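Local coordinates for protein glucokinase (Thermus thermophilus, PDB 3VOV) that probably phosphorylates glucose and other hexoses at the expense of ATP, as a zinc-containing sugar kinase of the ROK family, at residues Gly155-Pro167 and Cys171-Gly183; Ala120-Thr134 and Phe236-Ala248. All blocks are in the same frame, centred on the assembly; numbering follows the deposited sequence.

Contact 1: residues Gly155-Pro167 and Cys171-Gly183; sequences GELGHLTLLPGGP and CGLEGCLEALAAG. With ZN (zinc ion), chain G.
The imidazole of His159 has Cys176 SG and Glu178 OE2 at its edge, near the ring plane, and Trp270 of the second subunit also meets this ring. Glu178 runs alongside the histidine and points the same way, its carboxylate turned 78° from the ring. Its OE2 lies 3.3 Å from His159 CE1, while OE1 takes a hydrogen bond from Ile136 N. With CG anti to the carbonyl carbon (chi1 -60°), the ring of His159 turns back toward Cys171-Gly183 and puts ND1 2.2 Å from the zinc ion. Cys171 SG at 2.3 Å and Cys176 SG at 2.4 Å bind the same metal, and Cys169 completes it. This is the zinc site of the ROK family, one histidine and three cysteines, the latter set in the signature run CxCGxxGCxE. Just beyond Cys176, helix 177-181 begins; Leu177 N bonds to Leu160 O and Glu178 N to Gly158 O. The second carboxylate, that of Glu174, offers the anti lone pair of OE2 to Gly165 N, 2.7 Å away at 177°. Tyr266 of the second subunit also bonds to OE2, and Arg216 of the third makes a salt bridge with OE1. Gly175 O is gripped by two donors, Leu162 N at 2.9 Å and Leu163 N at 3.0 Å. Leu180 crosses Pro167 at about a right angle, its CD2 pressed tightly to Pro167 CD at 3.5 Å.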
loop_
_atom_site.group_PDB
_atom_site.type_symbol
_atom_site.label_atom_id
_atom_site.label_comp_id
_atom_site.label_asym_id
_atom_site.label_seq_id
_atom_site.Cartn_x
_atom_site.Cartn_y
_atom_site.Cartn_z
ATOM N N GLY B 155 22.423 -8.785 -4.175
ATOM C CA GLY B 155 21.570 -9.992 -4.171
ATOM C C GLY B 155 20.880 -10.263 -2.847
ATOM O O GLY B 155 20.566 -11.394 -2.551
ATOM N N GLU B 156 20.614 -9.218 -2.061
ATOM C CA GLU B 156 19.871 -9.348 -0.820
ATOM C C GLU B 156 18.367 -9.232 -1.176
ATOM O O GLU B 156 17.703 -8.241 -0.862
ATOM C CB GLU B 156 20.316 -8.242 0.168
ATOM C CG GLU B 156 21.589 -8.621 0.940
ATOM C CD GLU B 156 21.341 -9.728 1.989
ATOM O OE1 GLU B 156 20.175 -10.047 2.296
ATOM O OE2 GLU B 156 22.314 -10.325 2.492
ATOM N N LEU B 157 17.895 -10.234 -1.908
ATOM C CA LEU B 157 16.618 -10.182 -2.625
ATOM C C LEU B 157 15.436 -10.176 -1.669
ATOM O O LEU B 157 14.342 -9.704 -2.004
ATOM C CB LEU B 157 16.538 -11.320 -3.679
ATOM C CG LEU B 157 17.677 -11.338 -4.743
ATOM C CD1 LEU B 157 17.405 -12.319 -5.904
ATOM C CD2 LEU B 157 17.942 -9.963 -5.348
ATOM N N GLY B 158 15.656 -10.673 -0.458
ATOM C CA GLY B 158 14.611 -10.658 0.562
ATOM C C GLY B 158 14.320 -9.271 1.117
ATOM O O GLY B 158 13.344 -9.113 1.823
ATOM N N HIS B 159 15.146 -8.262 0.798
ATOM C CA HIS B 159 14.960 -6.999 1.472
ATOM C C HIS B 159 14.589 -5.881 0.522
ATOM O O HIS B 159 14.733 -4.721 0.834
ATOM C CB HIS B 159 16.154 -6.709 2.388
ATOM C CG HIS B 159 16.311 -7.765 3.427
ATOM N ND1 HIS B 159 15.592 -7.765 4.604
ATOM C CD2 HIS B 159 17.012 -8.924 3.412
ATOM C CE1 HIS B 159 15.881 -8.857 5.294
ATOM N NE2 HIS B 159 16.732 -9.584 4.584
ATOM N N LEU B 160 14.081 -6.240 -0.643
ATOM C CA LEU B 160 13.472 -5.221 -1.506
ATOM C C LEU B 160 12.133 -4.811 -0.927
ATOM O O LEU B 160 11.400 -5.645 -0.399
ATOM C CB LEU B 160 13.328 -5.725 -2.928
ATOM C CG LEU B 160 14.648 -5.547 -3.716
ATOM C CD1 LEU B 160 15.504 -6.795 -3.677
ATOM C CD2 LEU B 160 14.300 -5.128 -5.165
ATOM N N THR B 161 11.834 -3.521 -1.002
ATOM C CA THR B 161 10.642 -3.021 -0.370
ATOM C C THR B 161 9.439 -3.289 -1.315
ATOM O O THR B 161 9.363 -2.686 -2.363
ATOM C CB THR B 161 10.787 -1.522 -0.117
ATOM O OG1 THR B 161 11.930 -1.299 0.713
ATOM C CG2 THR B 161 9.510 -0.943 0.587
ATOM N N LEU B 162 8.493 -4.116 -0.913
ATOM C CA LEU B 162 7.304 -4.313 -1.722
ATOM C C LEU B 162 6.079 -3.651 -1.126
ATOM O O LEU B 162 5.091 -3.465 -1.825
ATOM C CB LEU B 162 6.971 -5.798 -1.821
ATOM C CG LEU B 162 8.016 -6.669 -2.509
ATOM C CD1 LEU B 162 7.448 -8.060 -2.566
ATOM C CD2 LEU B 162 8.311 -6.099 -3.931
ATOM N N LEU B 163 6.089 -3.405 0.181
ATOM C CA LEU B 163 4.919 -2.764 0.784
ATOM C C LEU B 163 5.330 -1.667 1.770
ATOM O O LEU B 163 5.482 -1.920 2.968
ATOM C CB LEU B 163 3.976 -3.820 1.440
ATOM C CG LEU B 163 2.660 -3.273 2.036
ATOM C CD1 LEU B 163 1.638 -2.913 0.916
ATOM C CD2 LEU B 163 2.045 -4.254 3.020
ATOM N N PRO B 164 5.453 -0.425 1.282
ATOM C CA PRO B 164 5.742 0.702 2.193
ATOM C C PRO B 164 4.662 0.775 3.272
ATOM O O PRO B 164 3.477 0.664 2.983
ATOM C CB PRO B 164 5.695 1.938 1.260
ATOM C CG PRO B 164 6.000 1.376 -0.126
ATOM C CD PRO B 164 5.285 0.028 -0.126
ATOM N N GLY B 165 5.070 0.894 4.524
ATOM C CA GLY B 165 4.104 0.896 5.622
ATOM C C GLY B 165 3.653 -0.503 6.026
ATOM O O GLY B 165 2.738 -0.652 6.858
ATOM N N GLY B 166 4.286 -1.526 5.442
ATOM C CA GLY B 166 4.096 -2.907 5.847
ATOM C C GLY B 166 4.773 -3.301 7.190
ATOM O O GLY B 166 5.242 -2.457 7.952
ATOM N N PRO B 167 4.816 -4.588 7.489
ATOM C CA PRO B 167 5.315 -5.041 8.800
ATOM C C PRO B 167 6.803 -4.919 8.903
ATOM O O PRO B 167 7.517 -5.157 7.924
ATOM C CB PRO B 167 4.934 -6.527 8.856
ATOM C CG PRO B 167 4.071 -6.768 7.640
ATOM C CD PRO B 167 4.391 -5.709 6.634
ATOM N N CYS B 171 15.693 -6.646 9.252
ATOM C CA CYS B 171 16.807 -5.801 8.734
ATOM C C CYS B 171 16.806 -4.333 9.206
ATOM O O CYS B 171 17.839 -3.674 9.171
ATOM C CB CYS B 171 16.896 -5.881 7.215
ATOM S SG CYS B 171 15.757 -4.757 6.378
ATOM N N GLY B 172 15.655 -3.831 9.667
ATOM C CA GLY B 172 15.563 -2.476 10.151
ATOM C C GLY B 172 14.575 -1.654 9.325
ATOM O O GLY B 172 14.294 -0.466 9.643
ATOM N N LEU B 173 14.061 -2.278 8.260
ATOM C CA LEU B 173 13.065 -1.640 7.412
ATOM C C LEU B 173 11.651 -2.173 7.659
ATOM O O LEU B 173 11.364 -2.738 8.710
ATOM C CB LEU B 173 13.448 -1.784 5.923
ATOM C CG LEU B 173 14.873 -1.350 5.558
ATOM C CD1 LEU B 173 15.188 -1.684 4.096
ATOM C CD2 LEU B 173 15.122 0.131 5.909
ATOM N N GLU B 174 10.764 -2.002 6.687
ATOM C CA GLU B 174 9.413 -2.568 6.853
ATOM C C GLU B 174 8.893 -2.899 5.460
ATOM O O GLU B 174 9.287 -2.265 4.504
ATOM C CB GLU B 174 8.487 -1.558 7.568
ATOM C CG GLU B 174 7.599 -0.681 6.630
ATOM C CD GLU B 174 8.360 0.450 5.942
ATOM O OE1 GLU B 174 9.530 0.784 6.323
ATOM O OE2 GLU B 174 7.765 1.050 5.022
ATOM N N GLY B 175 8.025 -3.889 5.341
ATOM C CA GLY B 175 7.452 -4.196 4.039
ATOM C C GLY B 175 8.384 -4.879 3.057
ATOM O O GLY B 175 8.090 -4.893 1.859
ATOM N N CYS B 176 9.530 -5.391 3.555
ATOM C CA CYS B 176 10.478 -6.176 2.769
ATOM C C CYS B 176 9.795 -7.446 2.349
ATOM O O CYS B 176 8.933 -7.958 3.068
ATOM C CB CYS B 176 11.711 -6.524 3.637
ATOM S SG CYS B 176 12.713 -5.113 3.936
ATOM N N LEU B 177 10.209 -8.018 1.222
ATOM C CA LEU B 177 9.679 -9.312 0.842
ATOM C C LEU B 177 9.815 -10.320 2.005
ATOM O O LEU B 177 8.868 -11.061 2.316
ATOM C CB LEU B 177 10.407 -9.810 -0.420
ATOM C CG LEU B 177 10.071 -11.207 -0.937
ATOM C CD1 LEU B 177 8.563 -11.416 -1.147
ATOM C CD2 LEU B 177 10.874 -11.494 -2.255
ATOM N N GLU B 178 10.984 -10.327 2.667
ATOM C CA GLU B 178 11.170 -11.254 3.791
ATOM C C GLU B 178 10.094 -11.076 4.844
ATOM O O GLU B 178 9.498 -12.036 5.342
ATOM C CB GLU B 178 12.539 -11.034 4.460
ATOM C CG GLU B 178 12.695 -11.935 5.679
ATOM C CD GLU B 178 14.150 -12.059 6.115
ATOM O OE1 GLU B 178 14.856 -12.886 5.516
ATOM O OE2 GLU B 178 14.583 -11.315 7.028
ATOM N N ALA B 179 9.870 -9.833 5.207
ATOM C CA ALA B 179 8.968 -9.536 6.310
ATOM C C ALA B 179 7.485 -9.816 5.916
ATOM O O ALA B 179 6.580 -9.811 6.782
ATOM C CB ALA B 179 9.137 -8.096 6.723
ATOM N N LEU B 180 7.246 -10.032 4.624
ATOM C CA LEU B 180 5.889 -10.296 4.147
ATOM C C LEU B 180 5.599 -11.761 3.971
ATOM O O LEU B 180 4.437 -12.179 4.098
ATOM C CB LEU B 180 5.664 -9.626 2.778
ATOM C CG LEU B 180 5.622 -8.073 2.835
ATOM C CD1 LEU B 180 5.671 -7.540 1.381
ATOM C CD2 LEU B 180 4.374 -7.497 3.627
ATOM N N ALA B 181 6.643 -12.527 3.601
ATOM C CA ALA B 181 6.427 -13.852 3.004
ATOM C C ALA B 181 7.353 -14.962 3.487
ATOM O O ALA B 181 7.193 -16.133 3.073
ATOM C CB ALA B 181 6.504 -13.750 1.466
ATOM N N ALA B 182 8.323 -14.631 4.338
ATOM C CA ALA B 182 9.211 -15.694 4.840
ATOM C C ALA B 182 8.422 -16.649 5.751
ATOM O O ALA B 182 7.358 -16.304 6.253
ATOM C CB ALA B 182 10.406 -15.086 5.609
ATOM N N GLY B 183 8.978 -17.848 5.958
ATOM C CA GLY B 183 8.557 -18.755 7.018
ATOM C C GLY B 183 8.201 -18.097 8.307
ATOM O O GLY B 183 7.101 -18.276 8.782
HETATM ZN ZN ZN G . 14.260 -6.250 5.438
HETATM O O HOH W 1 11.524 -2.391 2.996
#

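Contact 2: residues Ala120-Thr134 and Phe236-Ala248; sequences AAQGEESSLYLTVST and FDPGVVVLGGGVA
Strands 127-132 and 240-244 are parallel neighbours in the mixed sheet of an actin-like ATPase fold, and their backbones are joined from Leu128 to Val132. The straight bonds include Val242 N to Leu128 O at 2.7 Å (171°) and Gly244 N to Leu130 O (177°). On one side of the sheet, Tyr129 turns its ring edge to Val242, with CD1 3.7 Å from Val242 CG1; the methyls of Ala120 and Ala121 cover the same valine, and helix 107-118 packs on the tyrosine. On the other side Leu130 and Leu243 lie side by side, while Leu128 CD2 meets Phe236 CD2 at 3.7 Å, the two side chains crossing at about a right angle. Ahead of Val240, Ser126 OG accepts a hydrogen bond from Gly239 N at 3.1 Å and shares a water with Phe236 O. Glu124, its chain bent about CB-CG (chi2 -55°), lays CG 3.7 Å from Val240 CG2 and brings OE2 to Gly239 CA. Cutting Glu124 back to an alanine would probably uncover Val240 CG2 and open a gap over Gly239. At the far end Val132 O receives Val247 N at 3.0 Å and, weakly, Ala248 N. Gly244 closes the strand, Gly245 is the N-cap and Gly246 opens helix 246-249; such a glycine-rich strand-to-helix junction probably lies near the nucleotide, as in actin-like relatives. Main-chain bonds thus fix the register and apolar branches fill both sides, while Val132 O, through one sound and one weak bond, ties the start of helix 246-249 to strand 127-132.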
loop_
_atom_site.group_PDB
_atom_site.type_symbol
_atom_site.label_atom_id
_atom_site.label_comp_id
_atom_site.label_asym_id
_atom_site.label_seq_id
_atom_site.Cartn_x
_atom_site.Cartn_y
_atom_site.Cartn_z
ATOM N N ALA B 120 18.299 -26.080 -11.748
ATOM C CA ALA B 120 17.138 -25.609 -12.549
ATOM C C ALA B 120 17.483 -24.625 -13.670
ATOM O O ALA B 120 16.705 -24.478 -14.632
ATOM C CB ALA B 120 16.067 -24.996 -11.621
ATOM N N ALA B 121 18.602 -23.911 -13.550
ATOM C CA ALA B 121 18.951 -22.910 -14.553
ATOM C C ALA B 121 20.154 -23.320 -15.418
ATOM O O ALA B 121 20.731 -22.494 -16.131
ATOM C CB ALA B 121 19.175 -21.521 -13.910
ATOM N N GLN B 122 20.542 -24.591 -15.346
ATOM C CA GLN B 122 21.652 -25.070 -16.168
ATOM C C GLN B 122 21.321 -24.780 -17.640
ATOM O O GLN B 122 20.201 -25.058 -18.115
ATOM C CB GLN B 122 21.908 -26.559 -15.923
ATOM C CG GLN B 122 23.191 -27.030 -16.566
ATOM C CD GLN B 122 23.551 -28.488 -16.239
ATOM O OE1 GLN B 122 22.756 -29.254 -15.683
ATOM N NE2 GLN B 122 24.788 -28.857 -16.564
ATOM N N GLY B 123 22.274 -24.159 -18.324
ATOM C CA GLY B 123 22.142 -23.767 -19.737
ATOM C C GLY B 123 22.063 -22.255 -19.891
ATOM O O GLY B 123 22.437 -21.728 -20.927
ATOM N N GLU B 124 21.588 -21.559 -18.850
ATOM C CA GLU B 124 21.469 -20.094 -18.893
ATOM C C GLU B 124 22.812 -19.402 -18.728
ATOM O O GLU B 124 23.731 -19.979 -18.146
ATOM C CB GLU B 124 20.496 -19.607 -17.810
ATOM C CG GLU B 124 19.113 -20.174 -17.949
ATOM C CD GLU B 124 18.505 -19.920 -19.321
ATOM O OE1 GLU B 124 17.932 -20.880 -19.882
ATOM O OE2 GLU B 124 18.564 -18.779 -19.817
ATOM N N GLU B 125 22.873 -18.164 -19.231
ATOM C CA GLU B 125 23.933 -17.213 -18.963
ATOM C C GLU B 125 23.710 -16.474 -17.639
ATOM O O GLU B 125 24.661 -16.202 -16.919
ATOM C CB GLU B 125 23.984 -16.150 -20.069
ATOM C CG GLU B 125 24.532 -16.650 -21.396
ATOM C CD GLU B 125 25.879 -17.292 -21.209
ATOM O OE1 GLU B 125 26.833 -16.537 -20.865
ATOM O OE2 GLU B 125 25.957 -18.538 -21.351
ATOM N N SER B 126 22.460 -16.117 -17.360
ATOM C CA SER B 126 22.128 -15.379 -16.145
ATOM C C SER B 126 20.916 -16.036 -15.520
ATOM O O SER B 126 20.063 -16.626 -16.219
ATOM C CB SER B 126 21.905 -13.868 -16.412
ATOM O OG SER B 126 20.665 -13.606 -17.097
ATOM N N SER B 127 20.849 -15.984 -14.198
ATOM C CA SER B 127 19.656 -16.419 -13.520
ATOM C C SER B 127 19.482 -15.661 -12.201
ATOM O O SER B 127 20.384 -14.962 -11.710
ATOM C CB SER B 127 19.645 -17.948 -13.314
ATOM O OG SER B 127 20.741 -18.345 -12.510
ATOM N N LEU B 128 18.311 -15.844 -11.620
ATOM C CA LEU B 128 17.956 -15.158 -10.410
ATOM C C LEU B 128 17.336 -16.220 -9.532
ATOM O O LEU B 128 16.475 -16.967 -9.977
ATOM C CB LEU B 128 16.942 -14.103 -10.812
ATOM C CG LEU B 128 16.186 -13.145 -9.935
ATOM C CD1 LEU B 128 15.655 -13.841 -8.736
ATOM C CD2 LEU B 128 16.979 -11.872 -9.627
ATOM N N TYR B 129 17.800 -16.303 -8.297
ATOM C CA TYR B 129 17.373 -17.350 -7.382
ATOM C C TYR B 129 16.831 -16.756 -6.084
ATOM O O TYR B 129 17.432 -15.838 -5.521
ATOM C CB TYR B 129 18.586 -18.212 -7.070
ATOM C CG TYR B 129 18.387 -19.248 -5.994
ATOM C CD1 TYR B 129 17.771 -20.437 -6.286
ATOM C CD2 TYR B 129 18.869 -19.048 -4.698
ATOM C CE1 TYR B 129 17.591 -21.420 -5.315
ATOM C CE2 TYR B 129 18.714 -20.024 -3.710
ATOM C CZ TYR B 129 18.068 -21.223 -4.046
ATOM O OH TYR B 129 17.904 -22.235 -3.126
ATOM N N LEU B 130 15.708 -17.287 -5.614
ATOM C CA LEU B 130 15.127 -16.855 -4.333
ATOM C C LEU B 130 14.881 -18.067 -3.506
ATOM O O LEU B 130 14.440 -19.089 -4.028
ATOM C CB LEU B 130 13.788 -16.147 -4.576
ATOM C CG LEU B 130 13.251 -15.337 -3.382
ATOM C CD1 LEU B 130 13.987 -14.014 -3.317
ATOM C CD2 LEU B 130 11.712 -15.116 -3.520
ATOM N N THR B 131 15.241 -18.001 -2.235
ATOM C CA THR B 131 14.951 -19.114 -1.339
ATOM C C THR B 131 14.043 -18.635 -0.234
ATOM O O THR B 131 14.385 -17.698 0.494
ATOM C CB THR B 131 16.260 -19.785 -0.763
ATOM O OG1 THR B 131 15.919 -20.674 0.303
ATOM C CG2 THR B 131 17.238 -18.747 -0.291
ATOM N N VAL B 132 12.885 -19.291 -0.118
ATOM C CA VAL B 132 11.944 -19.024 0.972
ATOM C C VAL B 132 12.051 -20.135 2.012
ATOM O O VAL B 132 11.695 -21.277 1.773
ATOM C CB VAL B 132 10.468 -18.893 0.423
ATOM C CG1 VAL B 132 9.482 -18.461 1.521
ATOM C CG2 VAL B 132 10.444 -17.883 -0.707
ATOM N N SER B 133 12.570 -19.776 3.166
ATOM C CA SER B 133 12.698 -20.674 4.287
ATOM C C SER B 133 12.256 -19.884 5.525
ATOM O O SER B 133 11.246 -19.182 5.507
ATOM C CB SER B 133 14.184 -21.082 4.419
ATOM O OG SER B 133 14.370 -22.013 5.461
ATOM N N THR B 134 13.004 -20.021 6.608
ATOM C CA THR B 134 12.787 -19.271 7.816
ATOM C C THR B 134 12.810 -17.760 7.495
ATOM O O THR B 134 11.930 -17.017 7.934
ATOM C CB THR B 134 13.891 -19.638 8.855
ATOM O OG1 THR B 134 13.602 -20.944 9.396
ATOM C CG2 THR B 134 13.829 -18.692 9.983
ATOM N N PHE B 236 16.804 -7.105 -13.555
ATOM C CA PHE B 236 17.857 -8.006 -14.007
ATOM C C PHE B 236 17.642 -8.678 -15.360
ATOM O O PHE B 236 18.636 -9.007 -16.008
ATOM C CB PHE B 236 18.120 -9.100 -12.950
ATOM C CG PHE B 236 18.706 -8.591 -11.679
ATOM C CD1 PHE B 236 20.077 -8.331 -11.580
ATOM C CD2 PHE B 236 17.898 -8.393 -10.548
ATOM C CE1 PHE B 236 20.636 -7.877 -10.380
ATOM C CE2 PHE B 236 18.454 -7.929 -9.347
ATOM C CZ PHE B 236 19.818 -7.662 -9.264
ATOM N N ASP B 237 16.376 -8.926 -15.756
ATOM C CA ASP B 237 16.030 -9.610 -17.022
ATOM C C ASP B 237 16.839 -10.915 -17.133
ATOM O O ASP B 237 17.600 -11.099 -18.092
ATOM C CB ASP B 237 16.268 -8.692 -18.250
ATOM C CG ASP B 237 15.786 -9.317 -19.582
ATOM O OD1 ASP B 237 14.933 -10.237 -19.569
ATOM O OD2 ASP B 237 16.256 -8.856 -20.641
ATOM N N PRO B 238 16.695 -11.812 -16.132
ATOM C CA PRO B 238 17.521 -13.011 -16.071
ATOM C C PRO B 238 17.022 -14.057 -17.065
ATOM O O PRO B 238 15.855 -14.022 -17.454
ATOM C CB PRO B 238 17.275 -13.503 -14.641
ATOM C CG PRO B 238 15.831 -13.103 -14.376
ATOM C CD PRO B 238 15.731 -11.743 -15.008
ATOM N N GLY B 239 17.878 -14.983 -17.470
ATOM C CA GLY B 239 17.467 -16.078 -18.357
ATOM C C GLY B 239 16.266 -16.811 -17.760
ATOM O O GLY B 239 15.248 -17.005 -18.421
ATOM N N VAL B 240 16.385 -17.159 -16.481
ATOM C CA VAL B 240 15.421 -17.990 -15.759
ATOM C C VAL B 240 15.371 -17.463 -14.328
ATOM O O VAL B 240 16.375 -16.952 -13.795
ATOM C CB VAL B 240 15.883 -19.507 -15.799
ATOM C CG1 VAL B 240 15.293 -20.348 -14.709
ATOM C CG2 VAL B 240 15.529 -20.141 -17.181
ATOM N N VAL B 241 14.206 -17.619 -13.712
ATOM C CA VAL B 241 14.036 -17.388 -12.284
ATOM C C VAL B 241 13.902 -18.737 -11.577
ATOM O O VAL B 241 13.080 -19.595 -11.982
ATOM C CB VAL B 241 12.806 -16.506 -12.026
ATOM C CG1 VAL B 241 12.562 -16.349 -10.520
ATOM C CG2 VAL B 241 13.006 -15.150 -12.715
ATOM N N VAL B 242 14.680 -18.941 -10.520
ATOM C CA VAL B 242 14.622 -20.215 -9.778
ATOM C C VAL B 242 14.112 -19.952 -8.366
ATOM O O VAL B 242 14.602 -19.031 -7.698
ATOM C CB VAL B 242 16.033 -20.891 -9.695
ATOM C CG1 VAL B 242 15.971 -22.274 -8.945
ATOM C CG2 VAL B 242 16.633 -21.083 -11.080
ATOM N N LEU B 243 13.127 -20.738 -7.925
ATOM C CA LEU B 243 12.585 -20.596 -6.576
ATOM C C LEU B 243 12.813 -21.867 -5.771
ATOM O O LEU B 243 12.392 -22.965 -6.167
ATOM C CB LEU B 243 11.075 -20.263 -6.613
ATOM C CG LEU B 243 10.323 -20.091 -5.284
ATOM C CD1 LEU B 243 10.869 -18.903 -4.505
ATOM C CD2 LEU B 243 8.810 -19.895 -5.532
ATOM N N GLY B 244 13.478 -21.709 -4.631
ATOM C CA GLY B 244 13.711 -22.830 -3.730
ATOM C C GLY B 244 13.390 -22.483 -2.292
ATOM O O GLY B 244 12.616 -21.554 -2.000
ATOM N N GLY B 245 14.006 -23.250 -1.407
ATOM C CA GLY B 245 13.792 -23.170 0.021
ATOM C C GLY B 245 12.664 -24.051 0.506
ATOM O O GLY B 245 11.671 -24.206 -0.177
ATOM N N GLY B 246 12.747 -24.509 1.754
ATOM C CA GLY B 246 11.808 -25.510 2.242
ATOM C C GLY B 246 10.387 -25.027 2.394
ATOM O O GLY B 246 9.437 -25.818 2.264
ATOM N N VAL B 247 10.219 -23.733 2.678
ATOM C CA VAL B 247 8.889 -23.210 2.871
ATOM C C VAL B 247 8.154 -23.124 1.529
ATOM O O VAL B 247 6.981 -23.514 1.448
ATOM C CB VAL B 247 8.917 -21.860 3.650
ATOM C CG1 VAL B 247 7.597 -21.220 3.628
ATOM C CG2 VAL B 247 9.360 -22.102 5.098
ATOM N N ALA B 248 8.817 -22.631 0.481
ATOM C CA ALA B 248 8.150 -22.544 -0.817
ATOM C C ALA B 248 7.962 -23.951 -1.441
ATOM O O ALA B 248 6.889 -24.295 -1.927
ATOM C CB ALA B 248 8.926 -21.679 -1.735
HETATM O O HOH W 2 20.698 -10.781 -16.610
#

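Both contacts are buried, but contact 2 lies deeper, its centre about 10 Å from that of the chain against about 16 Å for contact 1. Contact 2 joins two sheet strands distant in sequence through regular backbone bonds and apolar side chains. Contact 1 folds an irregular loop onto a short helix, where metal, carboxylate and scattered backbone bonds replace sheet order, and two other subunits reach in. The second subunit touches contact 2 as well, chiefly near Asp237. The two regions meet directly: Gly183 N is 2.7 Å from Ser133 O, a probable hydrogen bond, and Leu157 CD1 packs against Tyr129 O, so Gly183 borders the end of strand 127-132 while the loop carrying His159 lies along it.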